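V-type ATP synthase alpha chain (Nanoarchaeum equitans Kin4-M, PDB 5BN3) is the A subunit of a V-type ATP synthase assembly, a P-loop nucleotide-binding protein that holds ADP in this model and packs against NEQ263. Local coordinates at residues I444-F448 with M510-H514; D472-I476 with I527-E531; H479-I483 with H538-I542. One frame throughout, in Å; residues are numbered along the deposited sequence.

All three contacts lie at the C-terminal, helical end of the chain, and helix 472-489 links them: contact 2 uses its first turn, 472-476, and contact 3 the part at 479-483, while Phe488 and Ile484 further along pack against contact 1. The centres of contacts 2 and 3 are about 14 Å apart. Contacts 1 and 3, with centres about 12 Å apart, share one apolar seam in which Ile513 CG1 approaches Ile541 CG2 at 3.9 Å. Contacts 1 and 2 do not touch, their nearest atoms being about 9 Å apart. None of the contact residues lines the ADP pocket, but helix 472-489 ends just ahead of Gln491, Asp492, Ala493 and Phe494, which do.

Contact 1 of 3, residues I444-F448 with M510-H514; sequences IREEF and MRIIH
A histidine is used here on both its edge and its face: His514 ND1 donates a hydrogen bond to Glu447 OE1 (3.0 Å, 168° at the hydrogen), while Ile444 CG1 sits 4.2 Å from the ring centroid in a CH-pi contact. The helical segments 444-448 and 510-514 cross at 62°, axes 10.8 Å apart; Ile444 and His514 have the closest CA atoms, 6.7 Å. Glu447 (t,t) is long enough to reach the imidazole of His514 (t, chi2 62°). Ile444 (m,t) sets CD1 3.9 Å from His514 CB and CG2 3.9 Å from CE of the flexible, unbranched Met510. The flat ring of Phe448 (m) fills buried space in this helical C-terminal domain, CE1 3.6 Å from Ile513 CG2, and meets Phe488 edge-to-face. The CA-to-CB bond of Arg445 points away; its NE and NH2 hydrogen-bond to the backbone oxygens of Ile209 and Met210. The chemistry implies a hydrogen on ND1 directed at Glu447 OE1, the polar pair lying beside the apolar contacts of Ile444, Met510 and Phe448.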
loop_
_atom_site.group_PDB
_atom_site.type_symbol
_atom_site.label_atom_id
_atom_site.label_comp_id
_atom_site.label_asym_id
_atom_site.label_seq_id
_atom_site.Cartn_x
_atom_site.Cartn_y
_atom_site.Cartn_z
ATOM N N ILE A 444 -22.525 -35.998 14.049
ATOM C CA ILE A 444 -21.385 -35.716 14.917
ATOM C C ILE A 444 -20.446 -34.690 14.281
ATOM O O ILE A 444 -19.883 -33.837 14.973
ATOM C CB ILE A 444 -20.614 -37.010 15.275
ATOM C CG1 ILE A 444 -21.544 -38.009 15.970
ATOM C CG2 ILE A 444 -19.437 -36.703 16.176
ATOM C CD1 ILE A 444 -20.906 -39.359 16.249
ATOM N N ARG A 445 -20.289 -34.769 12.962
ATOM C CA ARG A 445 -19.490 -33.798 12.221
ATOM C C ARG A 445 -20.065 -32.396 12.394
ATOM O O ARG A 445 -19.335 -31.456 12.702
ATOM C CB ARG A 445 -19.435 -34.174 10.736
ATOM C CG ARG A 445 -18.612 -33.227 9.869
ATOM C CD ARG A 445 -18.525 -33.741 8.438
ATOM N NE ARG A 445 -17.831 -32.812 7.547
ATOM C CZ ARG A 445 -18.443 -31.903 6.797
ATOM N NH1 ARG A 445 -19.764 -31.795 6.830
ATOM N NH2 ARG A 445 -17.737 -31.099 6.014
ATOM N N GLU A 446 -21.377 -32.269 12.203
ATOM C CA GLU A 446 -22.071 -30.998 12.407
ATOM C C GLU A 446 -21.891 -30.508 13.836
ATOM O O GLU A 446 -21.752 -29.311 14.088
ATOM C CB GLU A 446 -23.567 -31.154 12.117
ATOM C CG GLU A 446 -23.929 -31.241 10.646
ATOM C CD GLU A 446 -25.427 -31.355 10.430
ATOM O OE1 GLU A 446 -26.138 -31.748 11.380
ATOM O OE2 GLU A 446 -25.894 -31.048 9.312
ATOM N N GLU A 447 -21.901 -31.455 14.766
ATOM C CA GLU A 447 -21.747 -31.171 16.186
ATOM C C GLU A 447 -20.350 -30.633 16.493
ATOM O O GLU A 447 -20.194 -29.679 17.258
ATOM C CB GLU A 447 -22.011 -32.451 16.978
ATOM C CG GLU A 447 -22.139 -32.282 18.477
ATOM C CD GLU A 447 -22.466 -33.593 19.166
ATOM O OE1 GLU A 447 -21.533 -34.240 19.691
ATOM O OE2 GLU A 447 -23.654 -33.984 19.178
ATOM N N PHE A 448 -19.335 -31.253 15.896
ATOM C CA PHE A 448 -17.957 -30.802 16.064
ATOM C C PHE A 448 -17.786 -29.375 15.547
ATOM O O PHE A 448 -17.180 -28.536 16.211
ATOM C CB PHE A 448 -16.982 -31.745 15.348
ATOM C CG PHE A 448 -16.623 -32.978 16.142
ATOM C CD1 PHE A 448 -17.374 -33.363 17.245
ATOM C CD2 PHE A 448 -15.519 -33.741 15.789
ATOM C CE1 PHE A 448 -17.033 -34.494 17.974
ATOM C CE2 PHE A 448 -15.175 -34.872 16.515
ATOM C CZ PHE A 448 -15.934 -35.248 17.607
ATOM N N MET A 510 -14.717 -40.194 17.247
ATOM C CA MET A 510 -15.892 -39.334 17.131
ATOM C C MET A 510 -17.020 -39.837 18.031
ATOM O O MET A 510 -17.708 -39.049 18.679
ATOM C CB MET A 510 -16.374 -39.270 15.675
ATOM C CG MET A 510 -15.342 -38.744 14.688
ATOM S SD MET A 510 -15.920 -38.717 12.977
ATOM C CE MET A 510 -17.255 -37.529 13.104
ATOM N N ARG A 511 -17.192 -41.155 18.073
ATOM C CA ARG A 511 -18.269 -41.772 18.843
ATOM C C ARG A 511 -18.094 -41.620 20.351
ATOM O O ARG A 511 -19.056 -41.343 21.063
ATOM C CB ARG A 511 -18.413 -43.250 18.468
ATOM C CG ARG A 511 -19.140 -43.475 17.152
ATOM C CD ARG A 511 -19.171 -44.943 16.766
ATOM N NE ARG A 511 -19.965 -45.160 15.561
ATOM C CZ ARG A 511 -19.815 -46.192 14.737
ATOM N NH1 ARG A 511 -18.889 -47.109 14.981
ATOM N NH2 ARG A 511 -20.586 -46.301 13.665
ATOM N N ILE A 512 -16.867 -41.791 20.835
ATOM C CA ILE A 512 -16.597 -41.671 22.266
ATOM C C ILE A 512 -16.644 -40.213 22.737
ATOM O O ILE A 512 -17.074 -39.931 23.857
ATOM C CB ILE A 512 -15.265 -42.359 22.661
ATOM C CG1 ILE A 512 -15.101 -42.394 24.181
ATOM C CG2 ILE A 512 -14.076 -41.671 22.009
ATOM C CD1 ILE A 512 -16.224 -43.109 24.894
ATOM N N ILE A 513 -16.220 -39.293 21.875
ATOM C CA ILE A 513 -16.320 -37.866 22.166
ATOM C C ILE A 513 -17.791 -37.450 22.222
ATOM O O ILE A 513 -18.211 -36.734 23.131
ATOM C CB ILE A 513 -15.578 -37.015 21.106
ATOM C CG1 ILE A 513 -14.063 -37.184 21.246
ATOM C CG2 ILE A 513 -15.932 -35.547 21.248
ATOM C CD1 ILE A 513 -13.267 -36.472 20.166
ATOM N N HIS A 514 -18.565 -37.910 21.244
ATOM C CA HIS A 514 -19.997 -37.635 21.198
ATOM C C HIS A 514 -20.713 -38.232 22.405
ATOM O O HIS A 514 -21.620 -37.617 22.967
ATOM C CB HIS A 514 -20.606 -38.184 19.909
ATOM C CG HIS A 514 -22.100 -38.126 19.874
ATOM N ND1 HIS A 514 -22.800 -36.938 19.926
ATOM C CD2 HIS A 514 -23.029 -39.106 19.792
ATOM C CE1 HIS A 514 -24.095 -37.192 19.877
ATOM N NE2 HIS A 514 -24.263 -38.500 19.796
#

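Contact 2 of 3, residues D472-I476 with I527-E531; sequences DNEKI and IPLEE
In this helical C-terminal domain, a weakly bonded helical turn from about Leu529 meets the first turn of helix 472-489: an aspartate side chain on segment 472-476 accepts a hydrogen bond from a backbone amide. Segment 472-476 is helical, with Ile476 N bonded to Asp472 O at 3.1 Å. Along 527-531, extended backbone (psi 146° at Ile527, phi/psi -74/167° at Pro528) gives way to helical angles at Leu529. Pro528 suits this lead-in, since its ring restricts phi and it needs no amide partner; its CA lies 3.7 Å from Asp472 OD2. Leu529, whose CA is 6.4 Å from that of Asp472, donates a hydrogen bond from N to Asp472 OD2 (3.1 Å, 147°). An amide at the lead-in to a helical turn typically lacks a carbonyl partner within that turn, so a carboxylate is well placed here. The CA-to-CB bond of Leu529 points toward segment 472-476, and its t,p side chain packs CD2 3.7 Å from Lys475 CB, against the lysine's aliphatic stem; nearby, Ile476 touches Tyr517 and Val520 of helix 503-523. Glu530 N donates to water 1 (3.0 Å), which donates to Asp472 OD2 (2.8 Å). Finally, the m,m side chain of Glu530 approaches the extended m,t,t,t Lys475 in a long salt bridge, OE2 to NZ 3.8 Å.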
loop_
_atom_site.group_PDB
_atom_site.type_symbol
_atom_site.label_atom_id
_atom_site.label_comp_id
_atom_site.label_asym_id
_atom_site.label_seq_id
_atom_site.Cartn_x
_atom_site.Cartn_y
_atom_site.Cartn_z
ATOM N N ASP A 472 -21.709 -22.269 33.231
ATOM C CA ASP A 472 -21.393 -23.668 32.953
ATOM C C ASP A 472 -21.842 -24.082 31.554
ATOM O O ASP A 472 -21.185 -24.888 30.895
ATOM C CB ASP A 472 -22.025 -24.586 34.005
ATOM C CG ASP A 472 -21.138 -24.781 35.223
ATOM O OD1 ASP A 472 -20.249 -23.936 35.458
ATOM O OD2 ASP A 472 -21.334 -25.782 35.945
ATOM N N ASN A 473 -22.963 -23.524 31.105
ATOM C CA ASN A 473 -23.482 -23.808 29.771
ATOM C C ASN A 473 -22.573 -23.254 28.674
ATOM O O ASN A 473 -22.642 -23.685 27.523
ATOM C CB ASN A 473 -24.902 -23.252 29.621
ATOM C CG ASN A 473 -25.885 -23.894 30.584
ATOM O OD1 ASN A 473 -26.500 -24.914 30.273
ATOM N ND2 ASN A 473 -26.042 -23.294 31.759
ATOM N N GLU A 474 -21.725 -22.298 29.042
ATOM C CA GLU A 474 -20.733 -21.739 28.129
ATOM C C GLU A 474 -19.394 -22.459 28.274
ATOM O O GLU A 474 -18.752 -22.792 27.279
ATOM C CB GLU A 474 -20.560 -20.236 28.380
ATOM C CG GLU A 474 -21.734 -19.381 27.917
ATOM C CD GLU A 474 -21.749 -18.002 28.557
ATOM O OE1 GLU A 474 -20.969 -17.775 29.508
ATOM O OE2 GLU A 474 -22.545 -17.148 28.112
ATOM N N LYS A 475 -18.984 -22.700 29.518
ATOM C CA LYS A 475 -17.726 -23.388 29.805
ATOM C C LYS A 475 -17.642 -24.776 29.175
ATOM O O LYS A 475 -16.551 -25.246 28.849
ATOM C CB LYS A 475 -17.504 -23.504 31.316
ATOM C CG LYS A 475 -17.028 -22.228 31.992
ATOM C CD LYS A 475 -16.698 -22.490 33.455
ATOM C CE LYS A 475 -16.321 -21.214 34.190
ATOM N NZ LYS A 475 -16.069 -21.472 35.636
ATOM N N ILE A 476 -18.788 -25.429 29.008
ATOM C CA ILE A 476 -18.828 -26.768 28.426
ATOM C C ILE A 476 -18.330 -26.769 26.979
ATOM O O ILE A 476 -17.824 -27.779 26.491
ATOM C CB ILE A 476 -20.248 -27.400 28.515
ATOM C CG1 ILE A 476 -20.202 -28.893 28.168
ATOM C CG2 ILE A 476 -21.238 -26.653 27.632
ATOM C CD1 ILE A 476 -21.556 -29.507 27.850
ATOM N N ILE A 527 -25.274 -31.144 38.739
ATOM C CA ILE A 527 -23.913 -31.129 39.259
ATOM C C ILE A 527 -23.055 -30.142 38.464
ATOM O O ILE A 527 -23.264 -29.960 37.263
ATOM C CB ILE A 527 -23.292 -32.547 39.251
ATOM C CG1 ILE A 527 -22.913 -32.978 37.833
ATOM C CG2 ILE A 527 -24.259 -33.552 39.865
ATOM C CD1 ILE A 527 -22.326 -34.372 37.761
ATOM N N PRO A 528 -22.098 -29.482 39.135
ATOM C CA PRO A 528 -21.291 -28.478 38.431
ATOM C C PRO A 528 -20.282 -29.119 37.484
ATOM O O PRO A 528 -20.061 -30.328 37.554
ATOM C CB PRO A 528 -20.563 -27.763 39.571
ATOM C CG PRO A 528 -20.443 -28.798 40.636
ATOM C CD PRO A 528 -21.710 -29.611 40.551
ATOM N N LEU A 529 -19.683 -28.312 36.613
ATOM C CA LEU A 529 -18.684 -28.799 35.668
ATOM C C LEU A 529 -17.369 -29.098 36.380
ATOM O O LEU A 529 -16.615 -29.981 35.967
ATOM C CB LEU A 529 -18.457 -27.773 34.553
ATOM C CG LEU A 529 -17.593 -28.207 33.365
ATOM C CD1 LEU A 529 -18.300 -29.281 32.562
ATOM C CD2 LEU A 529 -17.240 -27.022 32.479
ATOM N N GLU A 530 -17.107 -28.352 37.452
ATOM C CA GLU A 530 -15.898 -28.511 38.254
ATOM C C GLU A 530 -15.748 -29.947 38.750
ATOM O O GLU A 530 -14.649 -30.504 38.753
ATOM C CB GLU A 530 -15.939 -27.558 39.453
ATOM C CG GLU A 530 -16.210 -26.098 39.100
ATOM C CD GLU A 530 -14.978 -25.379 38.591
ATOM O OE1 GLU A 530 -13.859 -25.880 38.826
ATOM O OE2 GLU A 530 -15.126 -24.312 37.957
ATOM N N GLU A 531 -16.866 -30.538 39.159
ATOM C CA GLU A 531 -16.880 -31.893 39.701
ATOM C C GLU A 531 -16.817 -32.964 38.611
ATOM O O GLU A 531 -16.339 -34.073 38.850
ATOM C CB GLU A 531 -18.109 -32.095 40.575
HETATM O O HOH W 1 -18.814 -25.907 37.231
#

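Contact 3 of 3, residues H479-I483 with H538-I542; sequences HMGRI and HEKII
Two nearly parallel helices of the C-terminal helical bundle, 23° apart in direction with short-segment axes 10.5 Å apart, pack segment 479-483 against 538-542. Both are helical, and Ile483 and Ile542 have the nearest CA atoms, 6.1 Å. The apolar part centres on Ile483 (m,t): its CD1 rests 3.6 Å from His538 CB, its CG2 4.0 Å from Ile541 CG2, and its CA 4.2 Å from Ile542 CG1. Branched aliphatic side chains suit this buried side of the interface, which Ile559 of helix 552-562 extends beyond Ile541.

The aromatic part is a T-shaped pair. His479 (t, chi2 60°) directs its ring edge at the face of His538, with centroids 4.8 Å apart, planes at 62°, and CE1 of His479 3.5 Å from CG of His538. The p rotamer of His538, usually hindered inside a helix, is accommodated close to the start of helix 537-542. His479 NE2 hydrogen-bonds to the OH of Tyr516 on helix 503-523.

The ionic part lies towards the outside. Arg482, t in chi1 to chi3 with the guanidinium turned at chi4 (-99°), spans the gap, and Glu539, although its CA-to-CB bond points away, folds back as m,m to meet it. The flat guanidinium serves two partners, Ile542 and Glu539: over one face lies Ile542 CD1, 3.4 Å from Arg482 NH1, while at its edge Arg482 NH2 forms the salt bridge to Glu539 OE2 at 3.0 Å.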
loop_
_atom_site.group_PDB
_atom_site.type_symbol
_atom_site.label_atom_id
_atom_site.label_comp_id
_atom_site.label_asym_id
_atom_site.label_seq_id
_atom_site.Cartn_x
_atom_site.Cartn_y
_atom_site.Cartn_z
ATOM N N HIS A 479 -14.665 -26.777 27.142
ATOM C CA HIS A 479 -14.283 -28.114 27.579
ATOM C C HIS A 479 -14.269 -29.086 26.404
ATOM O O HIS A 479 -13.266 -29.753 26.151
ATOM C CB HIS A 479 -15.253 -28.608 28.653
ATOM C CG HIS A 479 -14.848 -29.892 29.293
ATOM N ND1 HIS A 479 -13.656 -30.046 29.976
ATOM C CD2 HIS A 479 -15.471 -31.094 29.368
ATOM C CE1 HIS A 479 -13.565 -31.276 30.434
ATOM N NE2 HIS A 479 -14.660 -31.936 30.079
ATOM N N MET A 480 -15.391 -29.162 25.693
ATOM C CA MET A 480 -15.521 -30.055 24.545
ATOM C C MET A 480 -14.636 -29.623 23.380
ATOM O O MET A 480 -14.111 -30.463 22.647
ATOM C CB MET A 480 -16.976 -30.123 24.077
ATOM C CG MET A 480 -17.939 -30.690 25.102
ATOM S SD MET A 480 -17.450 -32.322 25.685
ATOM C CE MET A 480 -17.380 -33.221 24.137
ATOM N N GLY A 481 -14.484 -28.312 23.211
ATOM C CA GLY A 481 -13.637 -27.768 22.164
ATOM C C GLY A 481 -12.196 -28.200 22.344
ATOM O O GLY A 481 -11.523 -28.557 21.377
ATOM N N ARG A 482 -11.726 -28.172 23.589
ATOM C CA ARG A 482 -10.377 -28.621 23.915
ATOM C C ARG A 482 -10.189 -30.106 23.601
ATOM O O ARG A 482 -9.139 -30.517 23.103
ATOM C CB ARG A 482 -10.058 -28.344 25.390
ATOM C CG ARG A 482 -8.715 -28.905 25.850
ATOM C CD ARG A 482 -8.429 -28.605 27.317
ATOM N NE ARG A 482 -7.155 -29.177 27.754
ATOM C CZ ARG A 482 -7.037 -30.317 28.429
ATOM N NH1 ARG A 482 -8.119 -31.010 28.758
ATOM N NH2 ARG A 482 -5.837 -30.761 28.781
ATOM N N ILE A 483 -11.216 -30.902 23.891
ATOM C CA ILE A 483 -11.181 -32.339 23.635
ATOM C C ILE A 483 -11.108 -32.637 22.137
ATOM O O ILE A 483 -10.343 -33.498 21.701
ATOM C CB ILE A 483 -12.415 -33.043 24.237
ATOM C CG1 ILE A 483 -12.433 -32.885 25.760
ATOM C CG2 ILE A 483 -12.426 -34.518 23.876
ATOM C CD1 ILE A 483 -13.634 -33.528 26.421
ATOM N N HIS A 538 -11.990 -36.748 30.415
ATOM C CA HIS A 538 -11.586 -35.948 29.264
ATOM C C HIS A 538 -10.105 -36.124 28.938
ATOM O O HIS A 538 -9.726 -36.174 27.768
ATOM C CB HIS A 538 -11.939 -34.467 29.462
ATOM C CG HIS A 538 -11.178 -33.795 30.563
ATOM N ND1 HIS A 538 -11.480 -33.965 31.894
ATOM C CD2 HIS A 538 -10.138 -32.924 30.522
ATOM C CE1 HIS A 538 -10.653 -33.241 32.631
ATOM N NE2 HIS A 538 -9.831 -32.602 31.820
ATOM N N GLU A 539 -9.276 -36.237 29.972
ATOM C CA GLU A 539 -7.843 -36.426 29.779
ATOM C C GLU A 539 -7.502 -37.813 29.232
ATOM O O GLU A 539 -6.486 -37.987 28.560
ATOM C CB GLU A 539 -7.073 -36.158 31.078
ATOM C CG GLU A 539 -7.177 -34.726 31.603
ATOM C CD GLU A 539 -6.447 -33.707 30.736
ATOM O OE1 GLU A 539 -5.848 -34.092 29.709
ATOM O OE2 GLU A 539 -6.470 -32.509 31.089
ATOM N N LYS A 540 -8.351 -38.795 29.520
ATOM C CA LYS A 540 -8.160 -40.146 28.995
ATOM C C LYS A 540 -8.503 -40.212 27.511
ATOM O O LYS A 540 -7.818 -40.879 26.734
ATOM C CB LYS A 540 -9.005 -41.159 29.775
ATOM C CG LYS A 540 -8.613 -41.296 31.237
ATOM C CD LYS A 540 -7.106 -41.441 31.381
ATOM C CE LYS A 540 -6.548 -40.427 32.368
ATOM N NZ LYS A 540 -5.083 -40.227 32.185
ATOM N N ILE A 541 -9.570 -39.517 27.127
ATOM C CA ILE A 541 -9.990 -39.436 25.730
ATOM C C ILE A 541 -8.928 -38.744 24.871
ATOM O O ILE A 541 -8.630 -39.183 23.759
ATOM C CB ILE A 541 -11.340 -38.690 25.598
ATOM C CG1 ILE A 541 -12.448 -39.464 26.317
ATOM C CG2 ILE A 541 -11.709 -38.480 24.139
ATOM C CD1 ILE A 541 -13.812 -38.810 26.225
ATOM N N ILE A 542 -8.357 -37.666 25.403
ATOM C CA ILE A 542 -7.331 -36.893 24.706
ATOM C C ILE A 542 -6.073 -37.723 24.402
ATOM O O ILE A 542 -5.421 -37.522 23.374
ATOM C CB ILE A 542 -6.989 -35.601 25.502
ATOM C CG1 ILE A 542 -8.151 -34.605 25.405
ATOM C CG2 ILE A 542 -5.719 -34.950 24.996
ATOM C CD1 ILE A 542 -7.967 -33.348 26.238
#